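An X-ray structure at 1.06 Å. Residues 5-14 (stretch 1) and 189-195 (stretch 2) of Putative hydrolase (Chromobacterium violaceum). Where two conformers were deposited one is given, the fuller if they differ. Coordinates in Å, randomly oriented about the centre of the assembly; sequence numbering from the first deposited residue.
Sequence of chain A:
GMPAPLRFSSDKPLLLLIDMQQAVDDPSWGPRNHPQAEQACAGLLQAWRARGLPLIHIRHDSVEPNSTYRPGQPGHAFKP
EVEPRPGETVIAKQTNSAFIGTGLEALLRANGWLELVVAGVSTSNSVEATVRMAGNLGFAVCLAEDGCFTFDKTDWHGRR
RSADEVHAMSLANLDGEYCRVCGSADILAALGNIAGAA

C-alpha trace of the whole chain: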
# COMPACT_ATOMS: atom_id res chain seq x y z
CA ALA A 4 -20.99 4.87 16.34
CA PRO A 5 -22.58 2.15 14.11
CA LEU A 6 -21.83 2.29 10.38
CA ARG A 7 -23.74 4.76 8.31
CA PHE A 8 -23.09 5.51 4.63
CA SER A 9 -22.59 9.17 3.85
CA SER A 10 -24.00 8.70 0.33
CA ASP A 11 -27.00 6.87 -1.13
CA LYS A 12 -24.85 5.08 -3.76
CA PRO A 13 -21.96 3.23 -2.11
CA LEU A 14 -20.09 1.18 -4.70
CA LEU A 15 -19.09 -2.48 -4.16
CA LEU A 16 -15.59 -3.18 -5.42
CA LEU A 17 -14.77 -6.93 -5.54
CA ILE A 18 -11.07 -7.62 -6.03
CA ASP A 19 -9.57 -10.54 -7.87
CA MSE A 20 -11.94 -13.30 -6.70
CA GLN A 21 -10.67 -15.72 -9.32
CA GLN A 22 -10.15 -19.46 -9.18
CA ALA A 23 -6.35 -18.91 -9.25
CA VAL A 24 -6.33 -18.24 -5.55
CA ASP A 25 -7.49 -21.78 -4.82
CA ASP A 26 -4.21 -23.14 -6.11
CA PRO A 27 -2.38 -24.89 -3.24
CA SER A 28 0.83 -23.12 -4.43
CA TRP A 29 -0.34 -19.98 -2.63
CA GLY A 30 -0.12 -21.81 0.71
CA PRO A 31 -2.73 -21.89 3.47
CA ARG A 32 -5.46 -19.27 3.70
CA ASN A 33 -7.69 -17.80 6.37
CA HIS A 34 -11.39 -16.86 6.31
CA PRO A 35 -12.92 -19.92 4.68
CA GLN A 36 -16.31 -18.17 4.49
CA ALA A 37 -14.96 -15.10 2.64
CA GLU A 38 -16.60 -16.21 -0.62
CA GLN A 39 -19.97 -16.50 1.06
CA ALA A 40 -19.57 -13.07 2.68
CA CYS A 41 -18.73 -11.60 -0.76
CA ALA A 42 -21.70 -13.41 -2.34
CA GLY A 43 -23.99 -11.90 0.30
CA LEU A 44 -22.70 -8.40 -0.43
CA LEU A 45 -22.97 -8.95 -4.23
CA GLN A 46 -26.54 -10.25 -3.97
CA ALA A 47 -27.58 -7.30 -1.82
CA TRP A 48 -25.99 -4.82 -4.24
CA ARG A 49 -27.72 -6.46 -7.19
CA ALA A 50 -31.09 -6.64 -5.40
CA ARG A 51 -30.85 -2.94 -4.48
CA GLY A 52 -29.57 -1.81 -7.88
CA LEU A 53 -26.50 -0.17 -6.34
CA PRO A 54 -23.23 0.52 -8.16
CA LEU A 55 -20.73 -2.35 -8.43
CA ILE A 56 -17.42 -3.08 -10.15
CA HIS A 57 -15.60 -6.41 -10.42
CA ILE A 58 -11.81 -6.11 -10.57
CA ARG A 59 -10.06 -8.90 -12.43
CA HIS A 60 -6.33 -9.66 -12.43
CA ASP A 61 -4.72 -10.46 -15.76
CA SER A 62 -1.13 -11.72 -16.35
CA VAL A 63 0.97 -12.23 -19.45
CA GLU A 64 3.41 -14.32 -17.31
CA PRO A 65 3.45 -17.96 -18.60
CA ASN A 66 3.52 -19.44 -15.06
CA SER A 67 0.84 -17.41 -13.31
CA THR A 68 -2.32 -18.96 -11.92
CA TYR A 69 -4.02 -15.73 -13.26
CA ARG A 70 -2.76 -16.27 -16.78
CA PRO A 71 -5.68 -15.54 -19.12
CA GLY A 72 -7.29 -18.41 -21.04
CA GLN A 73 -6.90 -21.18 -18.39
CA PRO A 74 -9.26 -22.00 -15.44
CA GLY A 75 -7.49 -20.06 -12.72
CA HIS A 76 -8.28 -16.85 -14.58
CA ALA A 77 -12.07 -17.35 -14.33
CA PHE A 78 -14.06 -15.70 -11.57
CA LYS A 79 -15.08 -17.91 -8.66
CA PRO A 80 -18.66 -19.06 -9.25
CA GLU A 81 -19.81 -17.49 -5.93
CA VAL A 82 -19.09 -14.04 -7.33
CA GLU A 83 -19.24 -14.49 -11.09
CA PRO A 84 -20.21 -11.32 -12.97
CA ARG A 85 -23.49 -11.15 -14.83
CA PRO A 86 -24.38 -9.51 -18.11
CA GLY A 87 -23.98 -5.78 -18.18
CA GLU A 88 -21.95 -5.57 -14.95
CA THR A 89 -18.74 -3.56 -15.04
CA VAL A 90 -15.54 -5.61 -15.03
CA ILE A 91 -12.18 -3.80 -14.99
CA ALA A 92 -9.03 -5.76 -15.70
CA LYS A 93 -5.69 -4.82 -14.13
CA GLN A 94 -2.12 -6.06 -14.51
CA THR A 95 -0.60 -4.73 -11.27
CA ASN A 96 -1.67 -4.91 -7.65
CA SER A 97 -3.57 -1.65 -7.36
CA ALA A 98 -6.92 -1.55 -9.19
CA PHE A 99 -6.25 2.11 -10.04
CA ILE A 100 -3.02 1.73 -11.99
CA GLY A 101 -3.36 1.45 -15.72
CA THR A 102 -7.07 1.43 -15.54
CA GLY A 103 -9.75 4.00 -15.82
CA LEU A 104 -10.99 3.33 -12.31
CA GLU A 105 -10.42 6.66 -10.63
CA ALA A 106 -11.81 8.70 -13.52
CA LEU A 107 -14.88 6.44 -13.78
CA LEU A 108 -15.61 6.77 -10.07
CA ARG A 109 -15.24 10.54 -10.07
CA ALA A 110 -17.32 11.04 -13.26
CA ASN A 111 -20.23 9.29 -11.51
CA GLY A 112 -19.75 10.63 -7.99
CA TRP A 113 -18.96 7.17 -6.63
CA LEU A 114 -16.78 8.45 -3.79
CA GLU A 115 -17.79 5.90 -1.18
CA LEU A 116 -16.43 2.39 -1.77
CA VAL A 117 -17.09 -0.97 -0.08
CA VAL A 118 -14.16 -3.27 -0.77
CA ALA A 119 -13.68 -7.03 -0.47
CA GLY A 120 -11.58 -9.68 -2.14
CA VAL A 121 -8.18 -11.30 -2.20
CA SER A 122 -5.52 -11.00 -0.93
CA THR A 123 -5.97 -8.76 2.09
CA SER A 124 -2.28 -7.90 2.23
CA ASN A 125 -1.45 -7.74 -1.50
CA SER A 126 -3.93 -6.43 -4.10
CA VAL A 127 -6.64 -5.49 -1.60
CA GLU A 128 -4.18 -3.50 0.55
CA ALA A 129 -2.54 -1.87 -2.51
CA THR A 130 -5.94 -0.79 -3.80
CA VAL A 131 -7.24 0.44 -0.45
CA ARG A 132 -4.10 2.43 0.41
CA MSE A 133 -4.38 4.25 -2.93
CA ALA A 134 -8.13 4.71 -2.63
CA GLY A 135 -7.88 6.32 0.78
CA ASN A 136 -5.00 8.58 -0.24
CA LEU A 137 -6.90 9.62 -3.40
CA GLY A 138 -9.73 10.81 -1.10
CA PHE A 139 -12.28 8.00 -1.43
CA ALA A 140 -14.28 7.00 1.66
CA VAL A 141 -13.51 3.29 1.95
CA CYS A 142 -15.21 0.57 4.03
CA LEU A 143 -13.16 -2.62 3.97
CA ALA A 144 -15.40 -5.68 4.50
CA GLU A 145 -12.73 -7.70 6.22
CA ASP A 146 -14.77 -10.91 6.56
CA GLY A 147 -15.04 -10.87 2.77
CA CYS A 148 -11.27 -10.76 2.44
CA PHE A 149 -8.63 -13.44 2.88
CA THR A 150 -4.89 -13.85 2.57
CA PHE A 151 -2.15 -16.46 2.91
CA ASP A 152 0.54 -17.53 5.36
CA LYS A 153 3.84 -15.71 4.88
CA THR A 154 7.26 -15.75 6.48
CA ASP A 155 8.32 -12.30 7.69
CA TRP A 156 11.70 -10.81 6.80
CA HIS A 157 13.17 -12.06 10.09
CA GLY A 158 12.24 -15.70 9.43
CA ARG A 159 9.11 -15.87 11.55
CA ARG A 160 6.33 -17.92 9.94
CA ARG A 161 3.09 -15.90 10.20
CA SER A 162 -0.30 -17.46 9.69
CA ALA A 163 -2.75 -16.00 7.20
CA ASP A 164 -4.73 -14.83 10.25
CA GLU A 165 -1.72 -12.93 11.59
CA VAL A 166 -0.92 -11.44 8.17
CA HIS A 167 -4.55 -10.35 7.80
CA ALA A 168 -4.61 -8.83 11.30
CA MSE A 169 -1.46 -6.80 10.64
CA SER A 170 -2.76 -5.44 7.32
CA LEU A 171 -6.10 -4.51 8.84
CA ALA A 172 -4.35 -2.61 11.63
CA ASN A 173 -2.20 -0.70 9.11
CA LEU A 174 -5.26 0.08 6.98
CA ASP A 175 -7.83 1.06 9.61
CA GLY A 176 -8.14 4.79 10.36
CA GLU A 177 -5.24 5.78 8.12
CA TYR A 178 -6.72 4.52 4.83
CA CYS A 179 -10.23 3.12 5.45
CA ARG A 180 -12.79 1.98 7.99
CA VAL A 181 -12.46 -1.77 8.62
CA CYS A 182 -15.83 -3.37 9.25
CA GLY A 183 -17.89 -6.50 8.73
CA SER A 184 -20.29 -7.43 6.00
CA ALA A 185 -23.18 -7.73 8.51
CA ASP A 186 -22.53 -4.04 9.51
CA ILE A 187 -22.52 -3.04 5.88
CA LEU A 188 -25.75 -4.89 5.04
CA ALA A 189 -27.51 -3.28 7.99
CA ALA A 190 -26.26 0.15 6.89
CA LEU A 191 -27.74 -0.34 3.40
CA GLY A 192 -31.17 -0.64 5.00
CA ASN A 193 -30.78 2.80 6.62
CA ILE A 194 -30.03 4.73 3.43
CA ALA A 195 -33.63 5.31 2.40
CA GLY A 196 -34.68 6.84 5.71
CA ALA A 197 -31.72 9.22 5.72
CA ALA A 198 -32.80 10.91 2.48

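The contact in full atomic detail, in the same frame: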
# COMPACT_ATOMS: atom_id res chain seq x y z
N PRO A 5 -22.33 3.20 15.11
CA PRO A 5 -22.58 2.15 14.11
C PRO A 5 -22.58 2.66 12.68
O PRO A 5 -23.03 3.77 12.44
CB PRO A 5 -23.97 1.63 14.48
CG PRO A 5 -24.62 2.78 15.12
CD PRO A 5 -23.55 3.51 15.88
N LEU A 6 -22.10 1.85 11.74
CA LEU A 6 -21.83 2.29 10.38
C LEU A 6 -23.03 2.90 9.69
O LEU A 6 -24.11 2.34 9.68
CB LEU A 6 -21.31 1.14 9.53
CG LEU A 6 -21.03 1.44 8.05
CD1 LEU A 6 -19.81 2.34 7.89
CD2 LEU A 6 -20.84 0.13 7.30
N ARG A 7 -22.77 4.05 9.10
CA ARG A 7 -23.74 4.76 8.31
C ARG A 7 -23.04 5.28 7.04
O ARG A 7 -22.00 5.92 7.12
CB ARG A 7 -24.32 5.92 9.14
CG ARG A 7 -25.24 6.90 8.42
CD ARG A 7 -25.47 8.18 9.25
NE ARG A 7 -26.31 9.14 8.54
N PHE A 8 -23.60 4.97 5.87
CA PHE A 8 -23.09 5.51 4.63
C PHE A 8 -23.39 6.99 4.56
O PHE A 8 -24.44 7.43 5.01
CB PHE A 8 -23.67 4.77 3.42
CG PHE A 8 -23.19 3.38 3.32
CD1 PHE A 8 -21.84 3.14 3.03
CD2 PHE A 8 -24.00 2.30 3.55
CE1 PHE A 8 -21.32 1.88 2.96
CE2 PHE A 8 -23.45 0.99 3.44
CZ PHE A 8 -22.11 0.82 3.15
N SER A 9 -22.43 7.73 4.02
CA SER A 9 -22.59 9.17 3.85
C SER A 9 -23.33 9.50 2.55
O SER A 9 -23.88 10.58 2.41
CB SER A 9 -21.23 9.86 3.87
OG SER A 9 -20.38 9.32 2.87
N SER A 10 -23.31 8.55 1.61
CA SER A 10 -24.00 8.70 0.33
C SER A 10 -25.09 7.64 0.17
O SER A 10 -25.16 6.71 0.96
CB SER A 10 -23.01 8.56 -0.85
OG SER A 10 -22.82 7.21 -1.27
N ASP A 11 -25.94 7.82 -0.84
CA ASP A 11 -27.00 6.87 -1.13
C ASP A 11 -26.59 5.88 -2.24
O ASP A 11 -27.41 5.10 -2.73
CB ASP A 11 -28.33 7.54 -1.46
CG ASP A 11 -28.30 8.36 -2.75
OD1 ASP A 11 -27.29 8.36 -3.48
OD2 ASP A 11 -29.31 9.04 -2.99
N LYS A 12 -25.32 5.90 -2.65
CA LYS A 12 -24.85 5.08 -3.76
C LYS A 12 -23.47 4.50 -3.50
O LYS A 12 -22.61 4.56 -4.36
CB LYS A 12 -24.91 5.87 -5.09
CG LYS A 12 -24.17 7.20 -5.07
CD LYS A 12 -24.29 7.95 -6.40
CE LYS A 12 -23.57 9.28 -6.33
NZ LYS A 12 -23.65 10.11 -7.57
N PRO A 13 -23.25 3.86 -2.33
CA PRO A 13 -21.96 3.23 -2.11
C PRO A 13 -21.72 2.17 -3.17
O PRO A 13 -22.64 1.42 -3.55
CB PRO A 13 -22.11 2.64 -0.70
CG PRO A 13 -23.59 2.37 -0.57
CD PRO A 13 -24.23 3.52 -1.28
N LEU A 14 -20.48 2.05 -3.60
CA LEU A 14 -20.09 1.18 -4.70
C LEU A 14 -19.32 -0.03 -4.16
O LEU A 14 -18.33 0.13 -3.44
CB LEU A 14 -19.25 1.97 -5.73
CG LEU A 14 -18.83 1.17 -6.97
CD1 LEU A 14 -18.78 2.04 -8.22
CD2 LEU A 14 -17.48 0.46 -6.78
N ALA A 189 -26.58 -4.04 7.16
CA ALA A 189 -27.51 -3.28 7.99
C ALA A 189 -27.53 -1.82 7.58
O ALA A 189 -28.58 -1.18 7.50
CB ALA A 189 -27.12 -3.43 9.45
N ALA A 190 -26.36 -1.26 7.27
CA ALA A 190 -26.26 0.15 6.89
C ALA A 190 -26.99 0.43 5.57
O ALA A 190 -27.58 1.52 5.40
CB ALA A 190 -24.80 0.59 6.79
N LEU A 191 -26.99 -0.52 4.64
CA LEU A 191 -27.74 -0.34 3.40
C LEU A 191 -29.22 -0.09 3.66
O LEU A 191 -29.84 0.72 2.99
CB LEU A 191 -27.62 -1.55 2.50
CG LEU A 191 -26.26 -1.84 1.89
CD1 LEU A 191 -26.31 -3.08 1.03
CD2 LEU A 191 -25.73 -0.64 1.09
N GLY A 192 -29.78 -0.79 4.64
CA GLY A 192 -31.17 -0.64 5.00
C GLY A 192 -31.55 0.70 5.60
O GLY A 192 -32.74 0.99 5.69
N ASN A 193 -30.56 1.48 6.03
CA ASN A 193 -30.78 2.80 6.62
C ASN A 193 -30.63 3.95 5.64
O ASN A 193 -30.96 5.09 5.98
CB ASN A 193 -29.85 3.02 7.82
CG ASN A 193 -30.10 2.04 8.94
OD1 ASN A 193 -29.16 1.62 9.63
ND2 ASN A 193 -31.35 1.65 9.13
N ILE A 194 -30.23 3.67 4.40
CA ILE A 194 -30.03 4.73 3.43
C ILE A 194 -31.33 5.46 3.14
O ILE A 194 -31.38 6.69 3.14
CB ILE A 194 -29.42 4.19 2.14
CG1 ILE A 194 -27.96 3.78 2.43
CG2 ILE A 194 -29.49 5.24 1.00
CD1 ILE A 194 -27.30 3.12 1.27
N ALA A 195 -32.38 4.70 2.87
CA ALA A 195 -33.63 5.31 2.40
C ALA A 195 -34.18 6.34 3.38
O ALA A 195 -34.63 7.41 2.98
CB ALA A 195 -34.68 4.22 2.11
O HOH W 1 -26.64 3.18 9.09
O HOH W 2 -26.36 3.90 6.17

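Two pieces of chain 178 or more residues apart in sequence meet here by shape, with no direct hydrogen bond between them. Stretch 1 is an irregular run of loop, with Leu14 at its end in strand conformation; stretch 2 starts in a helix that begins earlier in the chain, and Leu191 to Ile194 form a type I turn. Together they bury 319 Å², and the six side-chain contacts between apolar groups carry the packing.

Phe8 is the central bump. Its CA-to-CB bond points toward the helix, and with chi1 in the m well the ring reaches three side chains of stretch 2, each approaching it obliquely. Phe8 CE2 lies 3.6 Å from Ala190 CB and 3.7 Å from Leu191 CD2, while Phe8 CD2 lies 4.1 Å from Ile194 CD1. The hollow that receives the ring is thus built from a methyl and two branched chains; Ala190 and Ile194, four residues apart with helical phi/psi between them, both point toward stretch 1.

Ala190 is the low point of that surface. Its short side chain lets the loop backbone at Leu6 come close: the methyl Ala190 CB sits 3.4 Å from Leu6 O and 4.0 Å from Leu6 CD2, and also touches the Phe8 ring. One carbon fills the space that these neighbours leave.

Ile194 is the return bump, and has more of its own surface covered by the other stretch than any other residue here. It points toward stretch 1 with chi1 m and chi2 t, an extended reach that carries Ile194 CD1 to 4.0 Å from Pro13 CD and 4.2 Å from Ser10 O. Its other branch, Ile194 CG2, packs 3.6 Å from Asp11 CB. Asp11 suits this exposed margin because its methylene supplies the contact while its carboxylate leads away. Leu191 starts out sideways, but its end comes nearer, and Leu191 CD2 rests against both the Phe8 ring and Pro13, 4.0 Å from Pro13 CG. Pro13 offers a compact apolar ring to both Leu191 and Ile194.

The backbone around Ser10 is braced within its own stretch: Lys12 N donates to Ser10 OG at 3.1 Å, while the Lys12 side chain starts away from the contact.

Polar groups beside the packing are joined through water. One water donates to Leu6 O at 2.7 Å and to Asn193 OD1 at 3.0 Å; a second accepts from Phe8 N at 3.0 Å and donates to Ala190 O at 2.8 Å. Ala190 O also accepts from Asn193 N at 3.0 Å. The rule is economical: large side chains interlock around a small one, and water bridges the polar gaps.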